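Local coordinates for RagB/SusD domain protein (Flavobacterium johnsoniae, PDB 5J90) that binds chitin as a SusD homolog and probably serves, like other SusD proteins, as a cell-surface glycan-binding lipoprotein in chitin utilisation, at residues P35-I40 with T187-Y192; K245-V250 with S324-L329. One frame throughout, in Å; residues are numbered along the deposited sequence.

Interaction 1 (P35-I40 with T187-Y192); sequences PMFNNI and TDMTGY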
loop_
_atom_site.group_PDB
_atom_site.type_symbol
_atom_site.label_atom_id
_atom_site.label_comp_id
_atom_site.label_asym_id
_atom_site.label_seq_id
_atom_site.Cartn_x
_atom_site.Cartn_y
_atom_site.Cartn_z
ATOM N N PRO A 35 30.613 -18.734 2.096
ATOM C CA PRO A 35 29.521 -18.666 1.113
ATOM C C PRO A 35 28.558 -17.499 1.369
ATOM O O PRO A 35 27.934 -17.035 0.418
ATOM C CB PRO A 35 28.785 -20.001 1.282
ATOM C CG PRO A 35 29.657 -20.863 2.123
ATOM C CD PRO A 35 30.652 -20.007 2.838
ATOM N N MET A 36 28.427 -17.045 2.612
ATOM C CA MET A 36 27.633 -15.835 2.871
ATOM C C MET A 36 28.314 -14.619 2.243
ATOM O O MET A 36 27.700 -13.881 1.468
ATOM C CB MET A 36 27.406 -15.621 4.369
ATOM C CG MET A 36 26.725 -16.792 5.043
ATOM S SD MET A 36 26.266 -16.469 6.766
ATOM C CE MET A 36 24.844 -15.384 6.524
ATOM N N PHE A 37 29.596 -14.426 2.552
ATOM C CA PHE A 37 30.364 -13.308 2.014
ATOM C C PHE A 37 30.381 -13.287 0.493
ATOM O O PHE A 37 30.361 -12.220 -0.122
ATOM C CB PHE A 37 31.821 -13.385 2.495
ATOM C CG PHE A 37 32.028 -12.950 3.925
ATOM C CD1 PHE A 37 31.602 -11.703 4.367
ATOM C CD2 PHE A 37 32.673 -13.790 4.828
ATOM C CE1 PHE A 37 31.819 -11.310 5.679
ATOM C CE2 PHE A 37 32.889 -13.399 6.137
ATOM C CZ PHE A 37 32.459 -12.157 6.565
ATOM N N ASN A 38 30.433 -14.475 -0.107
ATOM C CA ASN A 38 30.620 -14.593 -1.548
ATOM C C ASN A 38 29.329 -14.571 -2.358
ATOM O O ASN A 38 29.367 -14.627 -3.586
ATOM C CB ASN A 38 31.409 -15.865 -1.889
ATOM C CG ASN A 38 32.876 -15.744 -1.551
ATOM O OD1 ASN A 38 33.442 -14.649 -1.575
ATOM N ND2 ASN A 38 33.499 -16.867 -1.219
ATOM N N ASN A 39 28.190 -14.486 -1.674
ATOM C CA ASN A 39 26.902 -14.606 -2.371
ATOM C C ASN A 39 25.830 -13.600 -1.989
ATOM O O ASN A 39 24.673 -13.783 -2.341
ATOM C CB ASN A 39 26.348 -16.034 -2.275
ATOM C CG ASN A 39 27.195 -17.036 -3.040
ATOM O OD1 ASN A 39 27.056 -17.188 -4.259
ATOM N ND2 ASN A 39 28.086 -17.714 -2.333
ATOM N N ILE A 40 26.194 -12.543 -1.274
ATOM C CA ILE A 40 25.276 -11.412 -1.121
ATOM C C ILE A 40 25.083 -10.819 -2.511
ATOM O O ILE A 40 23.960 -10.736 -3.021
ATOM C CB ILE A 40 25.808 -10.378 -0.120
ATOM C CG1 ILE A 40 25.893 -11.014 1.268
ATOM C CG2 ILE A 40 24.927 -9.119 -0.106
ATOM C CD1 ILE A 40 26.841 -10.298 2.201
ATOM N N THR A 187 38.549 -15.359 9.627
ATOM C CA THR A 187 37.330 -15.727 8.906
ATOM C C THR A 187 36.722 -14.532 8.160
ATOM O O THR A 187 36.054 -14.701 7.137
ATOM C CB THR A 187 36.289 -16.312 9.870
ATOM O OG1 THR A 187 36.848 -17.437 10.565
ATOM C CG2 THR A 187 35.045 -16.760 9.128
ATOM N N ASP A 188 36.958 -13.333 8.683
ATOM C CA ASP A 188 36.385 -12.111 8.120
ATOM C C ASP A 188 36.913 -11.873 6.700
ATOM O O ASP A 188 38.092 -12.100 6.419
ATOM C CB ASP A 188 36.740 -10.938 9.035
ATOM C CG ASP A 188 35.818 -9.742 8.865
ATOM O OD1 ASP A 188 35.045 -9.703 7.884
ATOM O OD2 ASP A 188 35.896 -8.832 9.724
ATOM N N MET A 189 36.030 -11.444 5.802
ATOM C CA MET A 189 36.401 -11.157 4.424
ATOM C C MET A 189 35.956 -9.753 4.027
ATOM O O MET A 189 35.537 -9.521 2.897
ATOM C CB MET A 189 35.782 -12.199 3.491
ATOM C CG MET A 189 36.141 -13.627 3.866
ATOM S SD MET A 189 35.374 -14.834 2.782
ATOM C CE MET A 189 36.043 -14.325 1.197
ATOM N N THR A 190 36.049 -8.824 4.967
ATOM C CA THR A 190 35.615 -7.451 4.732
ATOM C C THR A 190 36.760 -6.502 5.014
ATOM O O THR A 190 37.915 -6.923 5.129
ATOM C CB THR A 190 34.442 -7.070 5.653
ATOM O OG1 THR A 190 34.881 -7.057 7.020
ATOM C CG2 THR A 190 33.283 -8.061 5.502
ATOM N N GLY A 191 36.452 -5.219 5.128
ATOM C CA GLY A 191 37.450 -4.260 5.559
ATOM C C GLY A 191 37.694 -4.236 7.060
ATOM O O GLY A 191 38.541 -3.477 7.531
ATOM N N TYR A 192 36.966 -5.050 7.822
ATOM C CA TYR A 192 36.970 -4.908 9.279
ATOM C C TYR A 192 38.014 -5.761 10.005
ATOM O O TYR A 192 38.302 -5.511 11.171
ATOM C CB TYR A 192 35.584 -5.185 9.864
ATOM C CG TYR A 192 34.480 -4.298 9.329
ATOM C CD1 TYR A 192 34.744 -3.021 8.846
ATOM C CD2 TYR A 192 33.167 -4.748 9.307
ATOM C CE1 TYR A 192 33.720 -2.214 8.356
ATOM C CE2 TYR A 192 32.146 -3.953 8.817
ATOM C CZ TYR A 192 32.426 -2.697 8.342
ATOM O OH TYR A 192 31.390 -1.923 7.853
#
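Phe37 and Met189 both hold CG anti to their own carbonyl carbon (chi1 -77° and -55°), and the two side chains meet obliquely, the sulfur end of the methionine, in the conformer described, one of two, running beside the root of the ring. Met189 CB lies over one face of the phenyl, displaced toward the rim, in a CH-pi contact 4.0 Å from the ring centroid. The thioether comes in more obliquely: SD is 3.5 Å from Phe37 CD2, a Met-aromatic contact that is neither face-on nor edge-on. In the same conformer a bend at chi3 (59°) carries Met189 CE on toward Asn38 OD1. Farther out along the ring, Thr190 CG2 touches Phe37 CE1 at 3.6 Å, and Asp188 OD1 stands 3.8 Å from Phe37 CZ. That carboxylate oxygen accepts a hydrogen bond from Thr190 OG1 at 2.8 Å, on its syn side but out of the carboxylate plane. Thr190 OG1 in turn accepts from Tyr192 N at 3.0 Å, closing an ST turn, while Asp188 OD2 is taken by Gly194 and Trp199. Trp199 and Leu122 also touch Phe37, placing the ring between the helices 196-213 and 113-134. An alanine in place of Phe37 would probably open a gap beneath Met189 CB and leave Met189 SD and Thr190 CG2 without their aromatic partner. No hydrogen bond links the two segments; helix 33-37 is joined to the 187-192 loop by dispersion and weak aromatic contacts, and the polar bonds within the loop probably help to fix the surface that meets the ring.

Interaction 2 (K245-V250 with S324-L329); sequences KIVSPV and SKEIYL
Lys245 lies side by side with Tyr328, both side chains pointing the same way from a non-hydrogen-bonded pair of this antiparallel ladder. Its CB rests 3.9 Å from Tyr328 CD2, over the rim of one ring face. With CG set between the backbone N and the carbonyl carbon (chi1 62°), the chain then runs extended up that face, and CD reaches Tyr328 CZ at 3.5 Å in a CH-pi contact. CE passes 3.5 Å from Glu326 OE1, and NZ finishes the climb with two partners: a salt bridge of 2.9 Å to Glu326 OE1, met from above the carboxylate plane, and a longer hydrogen bond to Tyr328 OH. Val247 flanks the same glutamate, its methyls against the carboxylate. Beneath this cluster the backbones are joined at the Ile246-Ile327 pair by two hydrogen bonds, Ile246 N to Ile327 O and Ile327 N to Ile246 O, each 2.8 Å. Ser248 N extends the ladder to Lys325 O. On the opposite face Ile246 CG1 packs 3.8 Å from Leu329 CD1. Beyond the strand, Lys325 bends at chi3 (81°) and its NZ reaches Pro249 O at 2.8 Å, from above the carbonyl plane; a water links the same amine to Val250 O. Strands 244-247 and 326-328 thus make a small two-stranded sheet in a mostly helical chain: Ile327 packs on Gln41 and Leu43 in the loop after helix 33-37, Val247 pairs through its backbone with Met189, and strand 326-328 leads by way of Leu329 toward helix 332-344.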
loop_
_atom_site.group_PDB
_atom_site.type_symbol
_atom_site.label_atom_id
_atom_site.label_comp_id
_atom_site.label_asym_id
_atom_site.label_seq_id
_atom_site.Cartn_x
_atom_site.Cartn_y
_atom_site.Cartn_z
ATOM N N LYS A 245 32.287 -3.733 2.875
ATOM C CA LYS A 245 32.736 -4.220 1.573
ATOM C C LYS A 245 33.199 -5.662 1.703
ATOM O O LYS A 245 33.633 -6.100 2.776
ATOM C CB LYS A 245 33.879 -3.354 1.029
ATOM C CG LYS A 245 35.139 -3.361 1.895
ATOM C CD LYS A 245 36.196 -2.418 1.330
ATOM C CE LYS A 245 37.419 -2.348 2.216
ATOM N NZ LYS A 245 38.378 -1.324 1.687
ATOM N N ILE A 246 33.090 -6.399 0.605
ATOM C CA ILE A 246 33.697 -7.713 0.517
ATOM C C ILE A 246 35.077 -7.551 -0.097
ATOM O O ILE A 246 35.218 -7.002 -1.188
ATOM C CB ILE A 246 32.864 -8.667 -0.357
ATOM C CG1 ILE A 246 31.393 -8.667 0.090
ATOM C CG2 ILE A 246 33.473 -10.070 -0.322
ATOM C CD1 ILE A 246 31.164 -9.160 1.509
ATOM N N VAL A 247 36.094 -7.999 0.631
ATOM C CA VAL A 247 37.457 -8.004 0.117
ATOM C C VAL A 247 37.756 -9.435 -0.302
ATOM O O VAL A 247 38.058 -10.287 0.536
ATOM C CB VAL A 247 38.449 -7.529 1.193
ATOM C CG1 VAL A 247 39.872 -7.554 0.652
ATOM C CG2 VAL A 247 38.085 -6.120 1.674
ATOM N N SER A 248 37.621 -9.719 -1.592
ATOM C CA SER A 248 37.826 -11.088 -2.053
ATOM C C SER A 248 39.312 -11.394 -2.214
ATOM O O SER A 248 40.055 -10.606 -2.799
ATOM C CB SER A 248 37.117 -11.334 -3.378
ATOM O OG SER A 248 37.330 -12.669 -3.817
ATOM N N PRO A 249 39.749 -12.541 -1.692
ATOM C CA PRO A 249 41.148 -12.914 -1.946
ATOM C C PRO A 249 41.384 -13.348 -3.385
ATOM O O PRO A 249 42.543 -13.400 -3.801
ATOM C CB PRO A 249 41.379 -14.089 -0.993
ATOM C CG PRO A 249 39.998 -14.665 -0.760
ATOM C CD PRO A 249 39.068 -13.480 -0.782
ATOM N N VAL A 250 40.328 -13.634 -4.142
ATOM C CA VAL A 250 40.495 -14.228 -5.466
ATOM C C VAL A 250 39.710 -13.574 -6.600
ATOM O O VAL A 250 40.199 -13.502 -7.727
ATOM C CB VAL A 250 40.177 -15.744 -5.466
ATOM C CG1 VAL A 250 41.280 -16.526 -4.764
ATOM C CG2 VAL A 250 38.821 -16.015 -4.831
ATOM N N SER A 324 38.376 -4.350 -9.562
ATOM C CA SER A 324 38.829 -4.413 -8.187
ATOM C C SER A 324 38.366 -5.719 -7.566
ATOM O O SER A 324 37.329 -6.276 -7.964
ATOM C CB SER A 324 38.212 -3.250 -7.403
ATOM O OG SER A 324 38.608 -3.281 -6.048
ATOM N N LYS A 325 39.115 -6.192 -6.578
ATOM C CA LYS A 325 38.740 -7.362 -5.797
ATOM C C LYS A 325 37.951 -6.951 -4.552
ATOM O O LYS A 325 37.632 -7.781 -3.714
ATOM C CB LYS A 325 39.987 -8.166 -5.418
ATOM C CG LYS A 325 40.825 -8.591 -6.626
ATOM C CD LYS A 325 42.182 -9.174 -6.208
ATOM C CE LYS A 325 42.033 -10.617 -5.781
ATOM N NZ LYS A 325 43.364 -11.217 -5.427
ATOM N N GLU A 326 37.649 -5.658 -4.439
ATOM C CA GLU A 326 36.831 -5.147 -3.335
ATOM C C GLU A 326 35.482 -4.683 -3.863
ATOM O O GLU A 326 35.400 -3.877 -4.792
ATOM C CB GLU A 326 37.568 -4.024 -2.607
ATOM C CG GLU A 326 38.971 -4.460 -2.208
ATOM C CD GLU A 326 39.666 -3.546 -1.223
ATOM O OE1 GLU A 326 39.122 -2.481 -0.874
ATOM O OE2 GLU A 326 40.781 -3.912 -0.791
ATOM N N ILE A 327 34.423 -5.218 -3.262
ATOM C CA ILE A 327 33.057 -4.957 -3.717
ATOM C C ILE A 327 32.296 -4.270 -2.587
ATOM O O ILE A 327 32.018 -4.874 -1.550
ATOM C CB ILE A 327 32.341 -6.261 -4.124
ATOM C CG1 ILE A 327 33.100 -6.994 -5.240
ATOM C CG2 ILE A 327 30.917 -5.971 -4.569
ATOM C CD1 ILE A 327 34.101 -8.019 -4.743
ATOM N N TYR A 328 31.994 -2.994 -2.788
ATOM C CA TYR A 328 31.337 -2.193 -1.748
ATOM C C TYR A 328 29.842 -2.461 -1.712
ATOM O O TYR A 328 29.169 -2.468 -2.748
ATOM C CB TYR A 328 31.610 -0.704 -1.956
ATOM C CG TYR A 328 33.016 -0.312 -1.558
ATOM C CD1 TYR A 328 34.091 -0.585 -2.387
ATOM C CD2 TYR A 328 33.273 0.285 -0.331
ATOM C CE1 TYR A 328 35.381 -0.247 -2.016
ATOM C CE2 TYR A 328 34.553 0.626 0.050
ATOM C CZ TYR A 328 35.601 0.356 -0.803
ATOM O OH TYR A 328 36.887 0.686 -0.434
ATOM N N LEU A 329 29.330 -2.694 -0.510
ATOM C CA LEU A 329 27.910 -2.972 -0.333
ATOM C C LEU A 329 27.193 -1.898 0.486
ATOM O O LEU A 329 25.972 -1.778 0.409
ATOM C CB LEU A 329 27.708 -4.356 0.286
ATOM C CG LEU A 329 28.158 -5.513 -0.601
ATOM C CD1 LEU A 329 28.104 -6.817 0.186
ATOM C CD2 LEU A 329 27.304 -5.588 -1.861
HETATM O O HOH W 1 43.096 -13.414 -7.546
#

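In the fold
The two contacts adjoin, their centres about 8 Å apart on the same side of the chain's centre, and both are partly buried. They touch directly: the backbone of Met189, whose side chain packs on the phenyl in interaction 1, probably accepts a hydrogen bond from interaction 2, Met189 O to Val247 N 2.8 Å, and Phe37 O packs against Ile246 CD1. Interaction 1 joins a helix to a loop without a hydrogen bond, side chains and backbone of the loop meeting a buried aromatic ring. Interaction 2 buries more surface and rests on backbone pairing, with buried isoleucines on one face and charged groups on the other, and its 249-250 end is exposed.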